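Peptidase M3B, oligoendopeptidase F (Enterococcus faecium, PDB 2QR4) probably hydrolyses internal peptide bonds of oligopeptides as a zinc-dependent endopeptidase of family M3. Local coordinates at residues D254-H259 with T435-T440; K271-V276 with T286-E291; E404-E409 with K518-E523. All coordinates share one frame; numbering follows the deposited sequence.

Contact 1: residues D254-H259 with T435-T440; sequences DVVNKH and TVFRQT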
# COMPACT_ATOMS: atom_id res chain seq x y z
N ASP A 254 -21.79 -13.91 -18.87
CA ASP A 254 -23.03 -14.69 -18.99
C ASP A 254 -22.94 -15.86 -19.94
O ASP A 254 -23.43 -16.95 -19.63
CB ASP A 254 -24.21 -13.80 -19.40
CG ASP A 254 -24.60 -12.81 -18.31
OD1 ASP A 254 -24.09 -12.96 -17.18
OD2 ASP A 254 -25.39 -11.89 -18.58
N VAL A 255 -22.36 -15.65 -21.11
CA VAL A 255 -22.24 -16.75 -22.08
C VAL A 255 -21.29 -17.83 -21.56
O VAL A 255 -21.57 -19.02 -21.67
CB VAL A 255 -21.79 -16.24 -23.46
CG1 VAL A 255 -21.51 -17.40 -24.39
CG2 VAL A 255 -22.86 -15.29 -24.06
N VAL A 256 -20.18 -17.42 -20.95
CA VAL A 256 -19.26 -18.38 -20.37
C VAL A 256 -19.91 -19.17 -19.24
O VAL A 256 -19.79 -20.39 -19.19
CB VAL A 256 -17.94 -17.71 -19.91
CG1 VAL A 256 -17.12 -18.69 -19.10
CG2 VAL A 256 -17.13 -17.23 -21.12
N ASN A 257 -20.62 -18.49 -18.35
CA ASN A 257 -21.37 -19.18 -17.29
C ASN A 257 -22.39 -20.19 -17.81
O ASN A 257 -22.55 -21.27 -17.25
CB ASN A 257 -22.02 -18.20 -16.33
CG ASN A 257 -21.10 -17.82 -15.20
OD1 ASN A 257 -21.08 -18.47 -14.15
ND2 ASN A 257 -20.27 -16.82 -15.42
N LYS A 258 -23.07 -19.83 -18.89
CA LYS A 258 -24.08 -20.70 -19.47
C LYS A 258 -23.43 -21.92 -20.14
O LYS A 258 -24.09 -22.94 -20.32
CB LYS A 258 -24.96 -19.89 -20.44
CG LYS A 258 -25.90 -20.70 -21.31
CD LYS A 258 -26.65 -19.78 -22.29
CE LYS A 258 -27.05 -20.48 -23.60
NZ LYS A 258 -28.28 -21.31 -23.46
N HIS A 259 -22.14 -21.83 -20.47
CA HIS A 259 -21.44 -22.93 -21.14
C HIS A 259 -20.36 -23.65 -20.30
O HIS A 259 -19.50 -24.34 -20.85
CB HIS A 259 -20.83 -22.48 -22.47
CG HIS A 259 -21.86 -22.07 -23.48
ND1 HIS A 259 -22.41 -22.97 -24.37
CD2 HIS A 259 -22.45 -20.88 -23.72
CE1 HIS A 259 -23.31 -22.35 -25.12
NE2 HIS A 259 -23.35 -21.08 -24.75
N THR A 435 -7.65 -19.28 -22.28
CA THR A 435 -7.86 -17.93 -22.75
C THR A 435 -9.31 -17.48 -22.60
O THR A 435 -9.57 -16.30 -22.39
CB THR A 435 -7.39 -17.78 -24.18
OG1 THR A 435 -6.11 -18.40 -24.29
CG2 THR A 435 -7.27 -16.31 -24.56
N VAL A 436 -10.27 -18.40 -22.71
CA VAL A 436 -11.64 -17.96 -22.43
C VAL A 436 -12.14 -18.27 -21.03
O VAL A 436 -12.52 -17.34 -20.31
CB VAL A 436 -12.66 -18.26 -23.56
CG1 VAL A 436 -12.14 -19.29 -24.50
CG2 VAL A 436 -14.02 -18.62 -22.99
N PHE A 437 -12.11 -19.54 -20.63
CA PHE A 437 -12.65 -19.94 -19.34
C PHE A 437 -11.87 -19.36 -18.16
O PHE A 437 -12.45 -18.73 -17.27
CB PHE A 437 -12.79 -21.48 -19.23
CG PHE A 437 -13.95 -22.03 -20.01
CD1 PHE A 437 -15.26 -21.78 -19.60
CD2 PHE A 437 -13.75 -22.77 -21.17
CE1 PHE A 437 -16.35 -22.26 -20.34
CE2 PHE A 437 -14.83 -23.27 -21.91
CZ PHE A 437 -16.14 -23.01 -21.48
N ARG A 438 -10.56 -19.56 -18.16
CA ARG A 438 -9.72 -19.11 -17.05
C ARG A 438 -9.65 -17.57 -16.94
O ARG A 438 -9.85 -17.00 -15.87
CB ARG A 438 -8.34 -19.76 -17.17
CG ARG A 438 -7.34 -19.43 -16.08
CD ARG A 438 -6.25 -20.52 -16.05
NE ARG A 438 -5.04 -20.13 -15.32
CZ ARG A 438 -4.93 -20.10 -13.99
NH1 ARG A 438 -3.79 -19.72 -13.44
NH2 ARG A 438 -5.95 -20.42 -13.20
N GLN A 439 -9.42 -16.89 -18.06
CA GLN A 439 -9.37 -15.44 -18.02
C GLN A 439 -10.73 -14.86 -17.66
O GLN A 439 -10.83 -13.88 -16.91
CB GLN A 439 -8.87 -14.87 -19.34
CG GLN A 439 -7.46 -15.38 -19.72
CD GLN A 439 -6.45 -15.28 -18.57
OE1 GLN A 439 -5.71 -16.23 -18.31
NE2 GLN A 439 -6.41 -14.14 -17.89
N THR A 440 -11.79 -15.50 -18.13
CA THR A 440 -13.12 -15.03 -17.77
C THR A 440 -13.42 -15.27 -16.28
O THR A 440 -14.05 -14.44 -15.64
CB THR A 440 -14.18 -15.63 -18.66
OG1 THR A 440 -13.93 -15.18 -19.99
CG2 THR A 440 -15.57 -15.18 -18.22
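The last turn of helix 246-258 crosses helix 418-454 with Val256 nearest Phe437, and the axes of the two segments approach to 10.5 Å at an angle of 109°. Val256 carries the contact with both of its methyl groups. CG1, anti to the backbone N (chi1 170°), lies 3.6 Å from Phe437 CD1, placed obliquely to the ring, with CE1 next to it. CG2 meets the preceding residue of helix 418-454, 3.9 Å from Val436 CG2, and together with CB it faces Thr440 tip to tip, with Val256 CB 3.9 Å from Thr440 CG2. This is helix-on-helix packing in the interior of the largely helical M3 peptidase fold, where Met563 of helix 557-579 and Tyr475 of helix 461-476 also touch Val256. The end of helix 246-258 adds a backbone atom: His259, the first residue to leave helical conformation, places its O 3.7 Å from Phe437 CZ. On the other helix, the chain makes a wider pi-type turn at 435-438. Thr440 OG1 turns back within this helix and bonds to Val436 O at 2.6 Å, leaving CG2 for Val256. The same carbonyl oxygen also accepts from Thr440 N and is hydrogen-bonded to Ser506 OG of helix 503-520.

Contact 2: residues K271-V276 with T286-E291; sequences KRLLEV and TPVLGE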
# COMPACT_ATOMS: atom_id res chain seq x y z
N LYS A 271 -9.47 -36.31 -17.07
CA LYS A 271 -9.39 -37.30 -15.99
C LYS A 271 -9.24 -38.70 -16.58
O LYS A 271 -8.38 -39.46 -16.17
CB LYS A 271 -10.63 -37.24 -15.10
CG LYS A 271 -10.68 -38.31 -14.01
CD LYS A 271 -11.66 -37.87 -12.92
CE LYS A 271 -12.01 -39.00 -11.96
NZ LYS A 271 -12.92 -38.49 -10.89
N ARG A 272 -10.07 -39.00 -17.57
CA ARG A 272 -9.96 -40.27 -18.28
C ARG A 272 -8.59 -40.48 -18.91
O ARG A 272 -8.02 -41.55 -18.79
CB ARG A 272 -11.05 -40.39 -19.35
CG ARG A 272 -12.41 -40.86 -18.81
CD ARG A 272 -13.36 -41.30 -19.94
NE ARG A 272 -13.68 -40.19 -20.84
CZ ARG A 272 -14.65 -39.30 -20.62
NH1 ARG A 272 -15.42 -39.41 -19.54
NH2 ARG A 272 -14.86 -38.32 -21.49
N LEU A 273 -8.07 -39.46 -19.59
CA LEU A 273 -6.78 -39.62 -20.27
C LEU A 273 -5.64 -39.90 -19.30
O LEU A 273 -4.80 -40.77 -19.57
CB LEU A 273 -6.46 -38.41 -21.16
CG LEU A 273 -7.29 -38.32 -22.46
CD1 LEU A 273 -6.94 -37.07 -23.25
CD2 LEU A 273 -7.06 -39.54 -23.31
N LEU A 274 -5.62 -39.19 -18.18
CA LEU A 274 -4.59 -39.38 -17.15
C LEU A 274 -4.79 -40.66 -16.36
O LEU A 274 -3.84 -41.22 -15.85
CB LEU A 274 -4.54 -38.19 -16.17
CG LEU A 274 -3.99 -36.92 -16.81
CD1 LEU A 274 -4.05 -35.78 -15.85
CD2 LEU A 274 -2.56 -37.14 -17.31
N GLU A 275 -6.04 -41.10 -16.26
CA GLU A 275 -6.37 -42.37 -15.61
C GLU A 275 -6.15 -42.31 -14.11
O GLU A 275 -5.95 -43.35 -13.48
CB GLU A 275 -5.56 -43.52 -16.19
CG GLU A 275 -5.91 -43.88 -17.63
CD GLU A 275 -5.21 -45.15 -18.10
OE1 GLU A 275 -3.96 -45.14 -18.20
OE2 GLU A 275 -5.90 -46.15 -18.35
N VAL A 276 -6.16 -41.11 -13.55
CA VAL A 276 -6.00 -40.93 -12.10
C VAL A 276 -7.33 -41.11 -11.38
O VAL A 276 -8.39 -40.88 -11.95
CB VAL A 276 -5.40 -39.55 -11.77
CG1 VAL A 276 -3.93 -39.50 -12.19
CG2 VAL A 276 -6.20 -38.44 -12.46
N THR A 286 -0.25 -30.62 -17.26
CA THR A 286 0.64 -31.66 -17.77
C THR A 286 0.05 -32.22 -19.08
O THR A 286 -1.17 -32.28 -19.22
CB THR A 286 0.84 -32.76 -16.70
OG1 THR A 286 1.93 -33.63 -17.06
CG2 THR A 286 -0.41 -33.58 -16.48
N PRO A 287 0.90 -32.62 -20.04
CA PRO A 287 0.39 -33.06 -21.35
C PRO A 287 -0.46 -34.32 -21.25
O PRO A 287 -0.07 -35.27 -20.56
CB PRO A 287 1.67 -33.39 -22.14
CG PRO A 287 2.77 -32.64 -21.42
CD PRO A 287 2.37 -32.69 -19.97
N VAL A 288 -1.62 -34.33 -21.90
CA VAL A 288 -2.47 -35.51 -21.87
C VAL A 288 -2.22 -36.39 -23.08
O VAL A 288 -2.53 -37.58 -23.05
CB VAL A 288 -3.96 -35.17 -21.81
CG1 VAL A 288 -4.31 -34.51 -20.48
CG2 VAL A 288 -4.35 -34.28 -22.98
N LEU A 289 -1.67 -35.82 -24.15
CA LEU A 289 -1.42 -36.58 -25.38
C LEU A 289 0.08 -36.74 -25.71
O LEU A 289 0.50 -37.79 -26.18
CB LEU A 289 -2.21 -36.01 -26.57
CG LEU A 289 -3.58 -36.65 -26.89
CD1 LEU A 289 -3.61 -38.12 -26.48
CD2 LEU A 289 -4.74 -35.94 -26.24
N GLY A 290 0.86 -35.69 -25.47
CA GLY A 290 2.33 -35.75 -25.60
C GLY A 290 2.96 -35.81 -26.99
O GLY A 290 3.55 -36.83 -27.37
N GLU A 291 2.83 -34.72 -27.75
CA GLU A 291 3.54 -34.52 -29.02
C GLU A 291 3.27 -35.53 -30.13
O GLU A 291 3.46 -36.74 -29.96
CB GLU A 291 5.05 -34.38 -28.79
CG GLU A 291 5.51 -32.97 -28.42
CD GLU A 291 5.62 -32.04 -29.62
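The closing turn of helix 260-274 packs against the irregular chain of residues 286-291, and the CA atoms come nearest at Leu273 and Val288, 6.2 Å apart. In the mostly helical M3 peptidase fold, this is a helix end packed against the connection that follows it, before helix 302-308: Glu275 leaves the helix in a left-handed conformation (phi 69°), and about ten residues later the chain returns past the last turn. Glu275 N still bonds to Lys271 O, so the helical hydrogen bonding runs up to the break. No hydrogen bond joins the two segments; apolar side chains make the contact. Leu273 and Val288 cross at about a right angle, with Leu273 CD1 resting on Val288 through CB and CG2, the latter methyl at 3.8 Å. The same Leu273 CD1 also receives Leu289 CD2 at 3.9 Å, so one methyl group bridges two successive residues of the loop. Leu274 works alongside, its CG 4.4 Å from Val288 CG1, on the branch of the valine that Leu273 CD1 does not take. Leu279 and Asp283, in the intervening connection, touch the side chain of Leu274 as well. The contact lies at the surface of the molecule, yet the loop has further partners: Val288 and Leu289 both meet Asn426 of helix 418-454, and Thr286 O accepts from Arg270 NH2. The buried Thr286 divides its two branches between different neighbours. Its OG1, anti to the backbone N (chi1 -168°), lies within hydrogen-bonding reach of two carbonyl oxygens, Glu186 O and Ser187 O, which must share its one proton, while Thr286 CG2 reaches Leu274 CD2 at 4.2 Å.

Contact 3: residues E404-E409 with K518-E523; sequences ENILTE and KILNQE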
# COMPACT_ATOMS: atom_id res chain seq x y z
N GLU A 404 -3.61 -18.50 -36.19
CA GLU A 404 -3.56 -19.80 -35.53
C GLU A 404 -4.84 -20.59 -35.80
O GLU A 404 -4.81 -21.80 -36.09
CB GLU A 404 -3.35 -19.63 -34.03
CG GLU A 404 -1.89 -19.62 -33.58
CD GLU A 404 -1.75 -19.76 -32.05
OE1 GLU A 404 -2.53 -19.12 -31.31
OE2 GLU A 404 -0.86 -20.51 -31.59
N ASN A 405 -5.97 -19.90 -35.69
CA ASN A 405 -7.27 -20.50 -36.01
C ASN A 405 -7.30 -21.07 -37.41
O ASN A 405 -7.81 -22.17 -37.63
CB ASN A 405 -8.40 -19.49 -35.82
CG ASN A 405 -8.75 -19.28 -34.34
OD1 ASN A 405 -8.46 -20.13 -33.51
ND2 ASN A 405 -9.35 -18.14 -34.02
N ILE A 406 -6.72 -20.33 -38.35
CA ILE A 406 -6.73 -20.73 -39.74
C ILE A 406 -5.80 -21.92 -39.97
O ILE A 406 -6.11 -22.81 -40.75
CB ILE A 406 -6.40 -19.54 -40.65
CG1 ILE A 406 -7.56 -18.54 -40.63
CG2 ILE A 406 -6.16 -20.00 -42.08
CD1 ILE A 406 -7.27 -17.26 -41.42
N LEU A 407 -4.68 -21.96 -39.25
CA LEU A 407 -3.78 -23.11 -39.33
C LEU A 407 -4.37 -24.36 -38.68
O LEU A 407 -4.23 -25.47 -39.21
CB LEU A 407 -2.42 -22.81 -38.70
CG LEU A 407 -1.62 -24.07 -38.37
CD1 LEU A 407 -0.98 -24.65 -39.64
CD2 LEU A 407 -0.57 -23.79 -37.31
N THR A 408 -5.03 -24.19 -37.53
CA THR A 408 -5.72 -25.32 -36.90
C THR A 408 -6.75 -25.95 -37.84
O THR A 408 -6.75 -27.16 -38.03
CB THR A 408 -6.45 -24.89 -35.64
OG1 THR A 408 -5.49 -24.42 -34.68
CG2 THR A 408 -7.23 -26.07 -35.07
N GLU A 409 -7.61 -25.13 -38.41
CA GLU A 409 -8.61 -25.64 -39.33
C GLU A 409 -7.93 -26.34 -40.49
O GLU A 409 -8.35 -27.43 -40.90
CB GLU A 409 -9.52 -24.53 -39.85
CG GLU A 409 -10.57 -25.00 -40.87
CD GLU A 409 -11.54 -26.01 -40.27
OE1 GLU A 409 -11.78 -25.96 -39.05
OE2 GLU A 409 -12.07 -26.86 -41.01
N LYS A 518 -15.48 -16.60 -40.52
CA LYS A 518 -15.99 -15.85 -41.66
C LYS A 518 -15.07 -15.97 -42.87
O LYS A 518 -15.53 -15.99 -44.02
CB LYS A 518 -16.18 -14.36 -41.32
CG LYS A 518 -17.41 -14.08 -40.50
CD LYS A 518 -17.57 -12.60 -40.20
CE LYS A 518 -18.77 -12.37 -39.28
NZ LYS A 518 -18.71 -13.24 -38.06
N ILE A 519 -13.77 -16.03 -42.61
CA ILE A 519 -12.82 -16.14 -43.70
C ILE A 519 -12.86 -17.56 -44.27
O ILE A 519 -13.02 -17.74 -45.49
CB ILE A 519 -11.38 -15.79 -43.28
CG1 ILE A 519 -11.29 -14.33 -42.87
CG2 ILE A 519 -10.42 -16.05 -44.44
CD1 ILE A 519 -10.11 -14.03 -41.97
N LEU A 520 -12.77 -18.56 -43.40
CA LEU A 520 -12.69 -19.94 -43.87
C LEU A 520 -13.92 -20.41 -44.64
O LEU A 520 -13.90 -21.48 -45.24
CB LEU A 520 -12.40 -20.90 -42.72
CG LEU A 520 -10.99 -20.78 -42.14
CD1 LEU A 520 -10.95 -21.32 -40.73
CD2 LEU A 520 -9.99 -21.51 -43.01
N ASN A 521 -14.99 -19.63 -44.62
CA ASN A 521 -16.19 -20.02 -45.36
C ASN A 521 -16.47 -19.05 -46.50
O ASN A 521 -17.55 -19.06 -47.07
CB ASN A 521 -17.40 -20.14 -44.43
CG ASN A 521 -17.20 -21.17 -43.31
OD1 ASN A 521 -17.86 -21.11 -42.27
ND2 ASN A 521 -16.28 -22.11 -43.52
N GLN A 522 -15.47 -18.23 -46.82
CA GLN A 522 -15.61 -17.16 -47.82
C GLN A 522 -16.97 -16.49 -47.73
O GLN A 522 -17.73 -16.47 -48.70
CB GLN A 522 -15.40 -17.67 -49.25
CG GLN A 522 -14.33 -18.73 -49.43
CD GLN A 522 -14.93 -20.10 -49.71
OE1 GLN A 522 -15.91 -20.50 -49.09
NE2 GLN A 522 -14.35 -20.82 -50.66
N GLU A 523 -17.28 -15.95 -46.56
CA GLU A 523 -18.45 -15.12 -46.39
C GLU A 523 -18.24 -13.84 -47.22
O GLU A 523 -17.19 -13.21 -47.14
CB GLU A 523 -18.64 -14.82 -44.90
CG GLU A 523 -19.93 -14.11 -44.54
CD GLU A 523 -20.24 -14.23 -43.06
OE1 GLU A 523 -20.09 -15.35 -42.52
OE2 GLU A 523 -20.63 -13.22 -42.45
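Glu404 O is gripped twice from the next turn of its helix, by Thr408 N at 2.8 Å and by Thr408 OG1 at 3.1 Å, the hydroxyl lying above the carbonyl plane, 42° out of it. Across the contact the meeting is apolar and centres on Leu520 of helix 503-520. Its CD1 lies 3.6 Å from Glu409 CB, with Glu409 CG almost as near, and the two side chains cross obliquely. The Glu409 chain bends at chi2 (62°), and its carboxylate forms a salt bridge through OE1 with Arg569. One turn earlier, Ile406 CG2 approaches Leu520 CD2 at 4.2 Å, and Ile406 CD1 comes to 4.3 Å from Ile519 CD1. The helix closes in a Schellman motif: Glu523 N bonds to Lys518 O and Gln522 N to Ile519 O, with Gln522 at positive phi. Helix 394-414 packs on helix 503-520 and also on helix 361-379, which carries the HExxH sequence of clan MA metallopeptidases and whose Phe365 and His369 touch Glu404; helix 526-536 meets Ile519.

Following the chain, helix 246-258 supplies the first half of contact 1 and leads directly into helix 260-274, whose end opens contact 2. Contact 2 closes a short loop at residues 286-291 and is nested inside the much longer one that contact 1 closes at helix 418-454. Before that closure, helix 394-414 opens contact 3, which closes only at residues 518-523; contacts 1 and 3 therefore cross along the chain, while contacts 2 and 3 follow in series. Contacts 1 and 3 come within about 8 Å at their nearest atoms without touching. Helix 503-520 reaches both, through Ser506 and Leu520, and helix 418-454 spans from contact 1 to the loop of contact 2.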